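Putative peptidyl-arginine deiminase (PDB 1XKN) probably hydrolyses the guanidinium group of agmatine or of peptidyl-arginine. Local coordinates at residues Ile88-Tyr102 against Pro129-Ala141. Residues are numbered along the deposited sequence; the frame is centred on the assembly and turned at random.
Sequences IPTNDAWCRDHGPNY and PYDDDNAVPERVA. With NA (sodium ion), chain B.
The loop 88-92 and His98, at the end of helix 95-98, lie against the first turns of helix 131-144, with the CA atoms of Thr90 and Asp133 4.9 Å apart. In this alpha/beta (pentein) fold of the guanidine-modifying superfamily, a loop packs on the start of a helix, and each side supplies a side chain to the other's backbone. Asn91 OD1 takes the N-H of Asp133 at 3.0 Å and, more weakly, that of Asp132. Asp133 returns the grip: with CG anti to its own carbonyl carbon (chi1 -68°), its carboxylate turns toward two successive amides, and OD1 accepts from both. Asn91 N comes from above the carboxylate plane at 2.6 Å, while Asp92 N meets the syn lone pair at 3.0 Å, nearly straight at 170°. The Asp133 carboxylate is stacked nearly parallel to the His98 ring. Asp92 OD2, which also bonds Tyr120, lies 2.7 Å from Asp133 OD2, a close approach of two acceptors. Farther along the helix, Val136 CG2 packs against His98 CD2, and Ile88 lies along Arg139. On an adjoining flank, Asn134 binds the sodium ion through O and OD1, with Asn117 and Trp118; a water on the ion also bonds His98 O. One water ties Pro89 O and Asp132 O to Arg139 NE, 2.7 Å from the water oxygen.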
ATOM      1  N   ILE A  88      12.149  10.870  11.534  1.00  4.88           N
ATOM      2  CA  ILE A  88      10.712  11.008  11.711  1.00  5.32           C
ATOM      3  C   ILE A  88      10.242   9.821  12.546  1.00  6.32           C
ATOM      4  O   ILE A  88      10.308   8.672  12.103  1.00  5.73           O
ATOM      5  CB  ILE A  88       9.983  11.013  10.344  1.00  5.14           C
ATOM      6  CG1 ILE A  88      10.379  12.259   9.545  1.00  4.07           C
ATOM      7  CG2 ILE A  88       8.474  10.979  10.556  1.00  5.53           C
ATOM      8  CD1 ILE A  88       9.624  12.423   8.233  1.00  5.80           C
ATOM      9  N   PRO A  89       9.768  10.085  13.773  1.00  6.01           N
ATOM     10  CA  PRO A  89       9.299   9.012  14.652  1.00  6.68           C
ATOM     11  C   PRO A  89       8.105   8.236  14.114  1.00  5.76           C
ATOM     12  O   PRO A  89       7.214   8.797  13.474  1.00  5.40           O
ATOM     13  CB  PRO A  89       8.975   9.746  15.950  1.00  9.13           C
ATOM     14  CG  PRO A  89       8.534  11.084  15.474  1.00  9.06           C
ATOM     15  CD  PRO A  89       9.551  11.401  14.397  1.00  6.84           C
ATOM     16  N   THR A  90       8.107   6.935  14.376  1.00  5.68           N
ATOM     17  CA  THR A  90       7.025   6.064  13.950  1.00  5.32           C
ATOM     18  C   THR A  90       6.780   5.053  15.061  1.00  5.99           C
ATOM     19  O   THR A  90       7.668   4.782  15.874  1.00  6.25           O
ATOM     20  CB  THR A  90       7.381   5.282  12.661  1.00  6.39           C
ATOM     21  OG1 THR A  90       8.417   4.330  12.941  1.00  6.09           O
ATOM     22  CG2 THR A  90       7.857   6.234  11.572  1.00  7.37           C
ATOM     23  N   ASN A  91       5.569   4.513  15.106  1.00  5.52           N
ATOM     24  CA  ASN A  91       5.228   3.506  16.102  1.00  6.66           C
ATOM     25  C   ASN A  91       5.323   2.138  15.444  1.00  7.05           C
ATOM     26  O   ASN A  91       5.794   1.181  16.060  1.00  6.78           O
ATOM     27  CB  ASN A  91       3.817   3.730  16.645  1.00  6.75           C
ATOM     28  CG  ASN A  91       3.672   5.060  17.358  1.00  6.33           C
ATOM     29  OD1 ASN A  91       3.041   5.983  16.849  1.00  6.62           O
ATOM     30  ND2 ASN A  91       4.270   5.167  18.544  1.00  7.44           N
ATOM     31  N   ASP A  92       4.862   2.055  14.197  1.00  6.42           N
ATOM     32  CA  ASP A  92       4.914   0.811  13.428  1.00  8.25           C
ATOM     33  C   ASP A  92       5.516   1.066  12.049  1.00  6.42           C
ATOM     34  O   ASP A  92       5.814   2.209  11.702  1.00  5.16           O
ATOM     35  CB  ASP A  92       3.521   0.168  13.288  1.00 10.73           C
ATOM     36  CG  ASP A  92       2.514   1.059  12.575  1.00 13.66           C
ATOM     37  OD1 ASP A  92       2.850   1.658  11.530  1.00 14.64           O
ATOM     38  OD2 ASP A  92       1.360   1.136  13.051  1.00 17.62           O
ATOM     39  N   ALA A  93       5.688   0.009  11.258  1.00  6.41           N
ATOM     40  CA  ALA A  93       6.288   0.138   9.930  1.00  5.10           C
ATOM     41  C   ALA A  93       5.290   0.146   8.769  1.00  5.08           C
ATOM     42  O   ALA A  93       5.692   0.090   7.612  1.00  4.45           O
ATOM     43  CB  ALA A  93       7.300  -0.982   9.720  1.00  6.17           C
ATOM     44  N   TRP A  94       4.000   0.235   9.072  1.00  4.14           N
ATOM     45  CA  TRP A  94       2.968   0.205   8.040  1.00  4.92           C
ATOM     46  C   TRP A  94       2.774   1.550   7.342  1.00  4.09           C
ATOM     47  O   TRP A  94       1.715   2.186   7.438  1.00  5.06           O
ATOM     48  CB  TRP A  94       1.664  -0.288   8.660  1.00  7.89           C
ATOM     49  CG  TRP A  94       1.885  -1.499   9.530  1.00  9.63           C
ATOM     50  CD1 TRP A  94       1.552  -1.631  10.849  1.00 12.44           C
ATOM     51  CD2 TRP A  94       2.522  -2.732   9.154  1.00 11.69           C
ATOM     52  NE1 TRP A  94       1.943  -2.863  11.316  1.00 12.47           N
ATOM     53  CE2 TRP A  94       2.539  -3.558  10.300  1.00 12.83           C
ATOM     54  CE3 TRP A  94       3.079  -3.215   7.962  1.00 12.15           C
ATOM     55  CZ2 TRP A  94       3.092  -4.843  10.290  1.00 13.07           C
ATOM     56  CZ3 TRP A  94       3.630  -4.500   7.951  1.00 11.73           C
ATOM     57  CH2 TRP A  94       3.631  -5.298   9.112  1.00 13.62           C
ATOM     58  N   CYS A  95       3.810   1.957   6.617  1.00  3.50           N
ATOM     59  CA  CYS A  95       3.823   3.226   5.898  1.00  4.60           C
ATOM     60  C   CYS A  95       2.669   3.361   4.903  1.00  4.43           C
ATOM     61  O   CYS A  95       2.241   4.469   4.587  1.00  4.02           O
ATOM     62  CB  CYS A  95       5.166   3.392   5.176  1.00  4.92           C
ATOM     63  SG  CYS A  95       5.558   5.103   4.739  1.00  8.44           S
ATOM     64  N   ARG A  96       2.172   2.238   4.399  1.00  2.72           N
ATOM     65  CA  ARG A  96       1.063   2.273   3.451  1.00  2.70           C
ATOM     66  C   ARG A  96      -0.179   2.855   4.117  1.00  3.64           C
ATOM     67  O   ARG A  96      -0.911   3.644   3.517  1.00  3.43           O
ATOM     68  CB  ARG A  96       0.748   0.858   2.952  1.00  3.20           C
ATOM     69  CG  ARG A  96      -0.535   0.744   2.130  1.00  2.40           C
ATOM     70  CD  ARG A  96      -0.448   1.569   0.859  1.00  3.67           C
ATOM     71  NE  ARG A  96       0.749   1.232   0.094  1.00  3.73           N
ATOM     72  CZ  ARG A  96       1.124   1.853  -1.019  1.00  5.36           C
ATOM     73  NH1 ARG A  96       2.239   1.488  -1.640  1.00  3.41           N
ATOM     74  NH2 ARG A  96       0.384   2.840  -1.509  1.00  5.41           N
ATOM     75  N   ASP A  97      -0.397   2.467   5.370  1.00  2.81           N
ATOM     76  CA  ASP A  97      -1.574   2.899   6.116  1.00  4.30           C
ATOM     77  C   ASP A  97      -1.472   4.230   6.866  1.00  5.39           C
ATOM     78  O   ASP A  97      -2.457   4.964   6.940  1.00  7.12           O
ATOM     79  CB  ASP A  97      -1.983   1.778   7.075  1.00  5.16           C
ATOM     80  CG  ASP A  97      -2.363   0.505   6.341  1.00  4.19           C
ATOM     81  OD1 ASP A  97      -2.459  -0.552   6.993  1.00  7.85           O
ATOM     82  OD2 ASP A  97      -2.580   0.568   5.110  1.00  4.99           O
ATOM     83  N   HIS A  98      -0.298   4.548   7.411  1.00  4.26           N
ATOM     84  CA  HIS A  98      -0.127   5.799   8.151  1.00  5.90           C
ATOM     85  C   HIS A  98       0.662   6.831   7.344  1.00  6.18           C
ATOM     86  O   HIS A  98       0.704   8.014   7.696  1.00  5.96           O
ATOM     87  CB  HIS A  98       0.577   5.528   9.501  1.00  4.90           C
ATOM     88  CG  HIS A  98       2.021   5.133   9.383  1.00  7.68           C
ATOM     89  ND1 HIS A  98       2.526   3.977   9.942  1.00  6.28           N
ATOM     90  CD2 HIS A  98       3.074   5.761   8.806  1.00  8.07           C
ATOM     91  CE1 HIS A  98       3.828   3.913   9.716  1.00  7.49           C
ATOM     92  NE2 HIS A  98       4.185   4.983   9.030  1.00  9.65           N
ATOM     93  N   GLY A  99       1.261   6.367   6.250  1.00  4.33           N
ATOM     94  CA  GLY A  99       2.092   7.207   5.395  1.00  6.11           C
ATOM     95  C   GLY A  99       1.459   8.329   4.590  1.00  4.12           C
ATOM     96  O   GLY A  99       0.238   8.459   4.531  1.00  4.43           O
ATOM     97  N   PRO A 100       2.291   9.144   3.919  1.00  4.31           N
ATOM     98  CA  PRO A 100       1.837  10.278   3.108  1.00  3.57           C
ATOM     99  C   PRO A 100       1.021   9.958   1.858  1.00  3.27           C
ATOM    100  O   PRO A 100       1.534   9.407   0.886  1.00  4.34           O
ATOM    101  CB  PRO A 100       3.141  11.002   2.781  1.00  3.81           C
ATOM    102  CG  PRO A 100       4.098   9.879   2.615  1.00  4.42           C
ATOM    103  CD  PRO A 100       3.750   8.962   3.785  1.00  4.44           C
ATOM    104  N   ASN A 101      -0.254  10.325   1.906  1.00  3.39           N
ATOM    105  CA  ASN A 101      -1.179  10.120   0.801  1.00  2.48           C
ATOM    106  C   ASN A 101      -1.100  11.363  -0.088  1.00  3.71           C
ATOM    107  O   ASN A 101      -1.882  12.302   0.056  1.00  4.23           O
ATOM    108  CB  ASN A 101      -2.600   9.939   1.355  1.00  3.82           C
ATOM    109  CG  ASN A 101      -3.632   9.622   0.280  1.00  3.87           C
ATOM    110  OD1 ASN A 101      -4.829   9.592   0.558  1.00  5.40           O
ATOM    111  ND2 ASN A 101      -3.175   9.380  -0.946  1.00  5.20           N
ATOM    112  N   TYR A 102      -0.127  11.362  -0.988  1.00  3.94           N
ATOM    113  CA  TYR A 102       0.083  12.469  -1.913  1.00  3.38           C
ATOM    114  C   TYR A 102      -1.056  12.581  -2.914  1.00  3.15           C
ATOM    115  O   TYR A 102      -1.523  11.577  -3.442  1.00  3.98           O
ATOM    116  CB  TYR A 102       1.368  12.249  -2.704  1.00  4.22           C
ATOM    117  CG  TYR A 102       2.629  12.298  -1.888  1.00  4.53           C
ATOM    118  CD1 TYR A 102       3.238  13.517  -1.588  1.00  4.42           C
ATOM    119  CD2 TYR A 102       3.236  11.124  -1.446  1.00  4.34           C
ATOM    120  CE1 TYR A 102       4.428  13.562  -0.872  1.00  4.35           C
ATOM    121  CE2 TYR A 102       4.421  11.160  -0.729  1.00  4.29           C
ATOM    122  CZ  TYR A 102       5.013  12.379  -0.451  1.00  5.34           C
ATOM    123  OH  TYR A 102       6.207  12.420   0.221  1.00  5.40           O
ATOM    124  N   PRO A 129       0.980   2.789  21.373  1.00 13.66           N
ATOM    125  CA  PRO A 129       0.342   4.007  20.867  1.00 10.71           C
ATOM    126  C   PRO A 129       0.526   4.157  19.362  1.00  9.66           C
ATOM    127  O   PRO A 129       1.325   3.448  18.751  1.00  8.44           O
ATOM    128  CB  PRO A 129       1.058   5.104  21.638  1.00 11.43           C
ATOM    129  CG  PRO A 129       2.453   4.576  21.693  1.00 12.14           C
ATOM    130  CD  PRO A 129       2.237   3.116  22.069  1.00 14.09           C
ATOM    131  N   TYR A 130      -0.213   5.084  18.767  1.00  6.68           N
ATOM    132  CA  TYR A 130      -0.109   5.314  17.335  1.00  7.30           C
ATOM    133  C   TYR A 130      -0.062   6.797  16.993  1.00  5.40           C
ATOM    134  O   TYR A 130      -0.301   7.182  15.851  1.00  5.05           O
ATOM    135  CB  TYR A 130      -1.275   4.630  16.612  1.00  6.50           C
ATOM    136  CG  TYR A 130      -2.645   4.993  17.137  1.00  7.91           C
ATOM    137  CD1 TYR A 130      -3.215   6.237  16.870  1.00  8.44           C
ATOM    138  CD2 TYR A 130      -3.378   4.081  17.896  1.00  8.89           C
ATOM    139  CE1 TYR A 130      -4.486   6.564  17.348  1.00 10.23           C
ATOM    140  CE2 TYR A 130      -4.643   4.395  18.377  1.00 10.29           C
ATOM    141  CZ  TYR A 130      -5.191   5.636  18.100  1.00 11.55           C
ATOM    142  OH  TYR A 130      -6.449   5.939  18.572  1.00 14.36           O
ATOM    143  N   ASP A 131       0.264   7.635  17.975  1.00  6.18           N
ATOM    144  CA  ASP A 131       0.323   9.067  17.717  1.00  4.50           C
ATOM    145  C   ASP A 131       1.438   9.467  16.756  1.00  4.91           C
ATOM    146  O   ASP A 131       1.264  10.391  15.966  1.00  5.06           O
ATOM    147  CB  ASP A 131       0.438   9.874  19.022  1.00  5.39           C
ATOM    148  CG  ASP A 131       1.657   9.509  19.844  1.00  7.18           C
ATOM    149  OD1 ASP A 131       2.379  10.438  20.281  1.00  8.14           O
ATOM    150  OD2 ASP A 131       1.890   8.303  20.070  1.00  6.22           O
ATOM    151  N   ASP A 132       2.583   8.792  16.807  1.00  4.59           N
ATOM    152  CA  ASP A 132       3.652   9.148  15.887  1.00  5.21           C
ATOM    153  C   ASP A 132       3.296   8.702  14.475  1.00  5.10           C
ATOM    154  O   ASP A 132       3.546   9.432  13.517  1.00  5.74           O
ATOM    155  CB  ASP A 132       4.993   8.557  16.327  1.00  5.95           C
ATOM    156  CG  ASP A 132       5.635   9.359  17.445  1.00  8.12           C
ATOM    157  OD1 ASP A 132       5.567  10.607  17.389  1.00 10.89           O
ATOM    158  OD2 ASP A 132       6.222   8.755  18.367  1.00  9.51           O
ATOM    159  N   ASP A 133       2.708   7.516  14.334  1.00  4.97           N
ATOM    160  CA  ASP A 133       2.304   7.043  13.007  1.00  3.98           C
ATOM    161  C   ASP A 133       1.329   8.046  12.406  1.00  4.41           C
ATOM    162  O   ASP A 133       1.425   8.400  11.233  1.00  3.81           O
ATOM    163  CB  ASP A 133       1.589   5.689  13.074  1.00  5.62           C
ATOM    164  CG  ASP A 133       2.497   4.563  13.481  1.00  6.69           C
ATOM    165  OD1 ASP A 133       3.716   4.649  13.223  1.00  7.03           O
ATOM    166  OD2 ASP A 133       1.980   3.573  14.042  1.00  9.51           O
ATOM    167  N   ASN A 134       0.378   8.488  13.223  1.00  4.34           N
ATOM    168  CA  ASN A 134      -0.640   9.435  12.784  1.00  4.44           C
ATOM    169  C   ASN A 134      -0.006  10.764  12.368  1.00  3.89           C
ATOM    170  O   ASN A 134      -0.548  11.481  11.532  1.00  5.10           O
ATOM    171  CB  ASN A 134      -1.660   9.639  13.914  1.00  4.77           C
ATOM    172  CG  ASN A 134      -2.996  10.173  13.423  1.00  5.67           C
ATOM    173  OD1 ASN A 134      -3.412   9.905  12.302  1.00  4.48           O
ATOM    174  ND2 ASN A 134      -3.687  10.912  14.283  1.00  6.95           N
ATOM    175  N   ALA A 135       1.159  11.079  12.927  1.00  4.20           N
ATOM    176  CA  ALA A 135       1.849  12.331  12.612  1.00  4.12           C
ATOM    177  C   ALA A 135       2.809  12.242  11.426  1.00  3.99           C
ATOM    178  O   ALA A 135       3.311  13.265  10.958  1.00  4.24           O
ATOM    179  CB  ALA A 135       2.606  12.827  13.850  1.00  5.02           C
ATOM    180  N   VAL A 136       3.066  11.034  10.935  1.00  2.71           N
ATOM    181  CA  VAL A 136       3.993  10.863   9.819  1.00  3.68           C
ATOM    182  C   VAL A 136       3.713  11.775   8.618  1.00  3.76           C
ATOM    183  O   VAL A 136       4.624  12.422   8.112  1.00  3.95           O
ATOM    184  CB  VAL A 136       4.042   9.386   9.358  1.00  3.60           C
ATOM    185  CG1 VAL A 136       4.869   9.258   8.084  1.00  3.18           C
ATOM    186  CG2 VAL A 136       4.657   8.528  10.462  1.00  5.70           C
ATOM    187  N   PRO A 137       2.455  11.842   8.147  1.00  4.55           N
ATOM    188  CA  PRO A 137       2.173  12.710   6.999  1.00  3.66           C
ATOM    189  C   PRO A 137       2.592  14.164   7.221  1.00  4.36           C
ATOM    190  O   PRO A 137       3.109  14.815   6.308  1.00  4.96           O
ATOM    191  CB  PRO A 137       0.666  12.561   6.817  1.00  4.19           C
ATOM    192  CG  PRO A 137       0.423  11.147   7.270  1.00  4.96           C
ATOM    193  CD  PRO A 137       1.257  11.076   8.530  1.00  3.65           C
ATOM    194  N   GLU A 138       2.378  14.668   8.432  1.00  4.27           N
ATOM    195  CA  GLU A 138       2.736  16.049   8.748  1.00  4.66           C
ATOM    196  C   GLU A 138       4.245  16.266   8.780  1.00  3.85           C
ATOM    197  O   GLU A 138       4.738  17.295   8.320  1.00  4.17           O
ATOM    198  CB  GLU A 138       2.127  16.472  10.089  1.00  5.48           C
ATOM    199  CG  GLU A 138       2.218  17.976  10.312  1.00  7.03           C
ATOM    200  CD  GLU A 138       1.433  18.460  11.511  1.00  7.04           C
ATOM    201  OE1 GLU A 138       1.178  19.683  11.585  1.00 10.79           O
ATOM    202  OE2 GLU A 138       1.082  17.635  12.386  1.00 10.02           O
ATOM    203  N   ARG A 139       4.979  15.304   9.325  1.00  4.16           N
ATOM    204  CA  ARG A 139       6.426  15.431   9.389  1.00  5.03           C
ATOM    205  C   ARG A 139       7.023  15.281   7.988  1.00  3.92           C
ATOM    206  O   ARG A 139       8.034  15.907   7.668  1.00  5.91           O
ATOM    207  CB  ARG A 139       7.015  14.396  10.351  1.00  5.23           C
ATOM    208  CG  ARG A 139       6.504  14.512  11.797  1.00  8.01           C
ATOM    209  CD  ARG A 139       7.382  13.673  12.727  1.00  9.24           C
ATOM    210  NE  ARG A 139       6.748  13.293  13.993  1.00 14.90           N
ATOM    211  CZ  ARG A 139       6.531  14.111  15.019  1.00 14.17           C
ATOM    212  NH1 ARG A 139       6.887  15.387  14.949  1.00 15.45           N
ATOM    213  NH2 ARG A 139       5.985  13.642  16.134  1.00 13.86           N
ATOM    214  N   VAL A 140       6.393  14.467   7.143  1.00  4.18           N
ATOM    215  CA  VAL A 140       6.877  14.297   5.777  1.00  3.74           C
ATOM    216  C   VAL A 140       6.637  15.614   5.038  1.00  4.55           C
ATOM    217  O   VAL A 140       7.528  16.125   4.362  1.00  5.51           O
ATOM    218  CB  VAL A 140       6.137  13.149   5.046  1.00  3.89           C
ATOM    219  CG1 VAL A 140       6.520  13.132   3.569  1.00  3.02           C
ATOM    220  CG2 VAL A 140       6.494  11.815   5.687  1.00  4.52           C
ATOM    221  N   ALA A 141       5.436  16.171   5.184  1.00  4.22           N
ATOM    222  CA  ALA A 141       5.098  17.432   4.530  1.00  5.96           C
ATOM    223  C   ALA A 141       6.079  18.515   4.958  1.00  6.37           C
ATOM    224  O   ALA A 141       6.499  19.343   4.149  1.00  5.77           O
ATOM    225  CB  ALA A 141       3.673  17.847   4.882  1.00  5.91           C
TER
HETATM  226 NA    NA B 700      -2.653  11.140  10.126  1.00  2.88          NA
HETATM  227  O   HOH W   1       5.700  11.020  13.111  1.00  5.93           O
HETATM  228  O   HOH W   2       8.101   6.571  18.087  1.00 14.83           O
HETATM  229  O   HOH W   3      -1.842   9.025   8.805  1.00  6.73           O
HETATM  230  O   HOH W   4      -3.391  13.243  11.665  1.00  6.84           O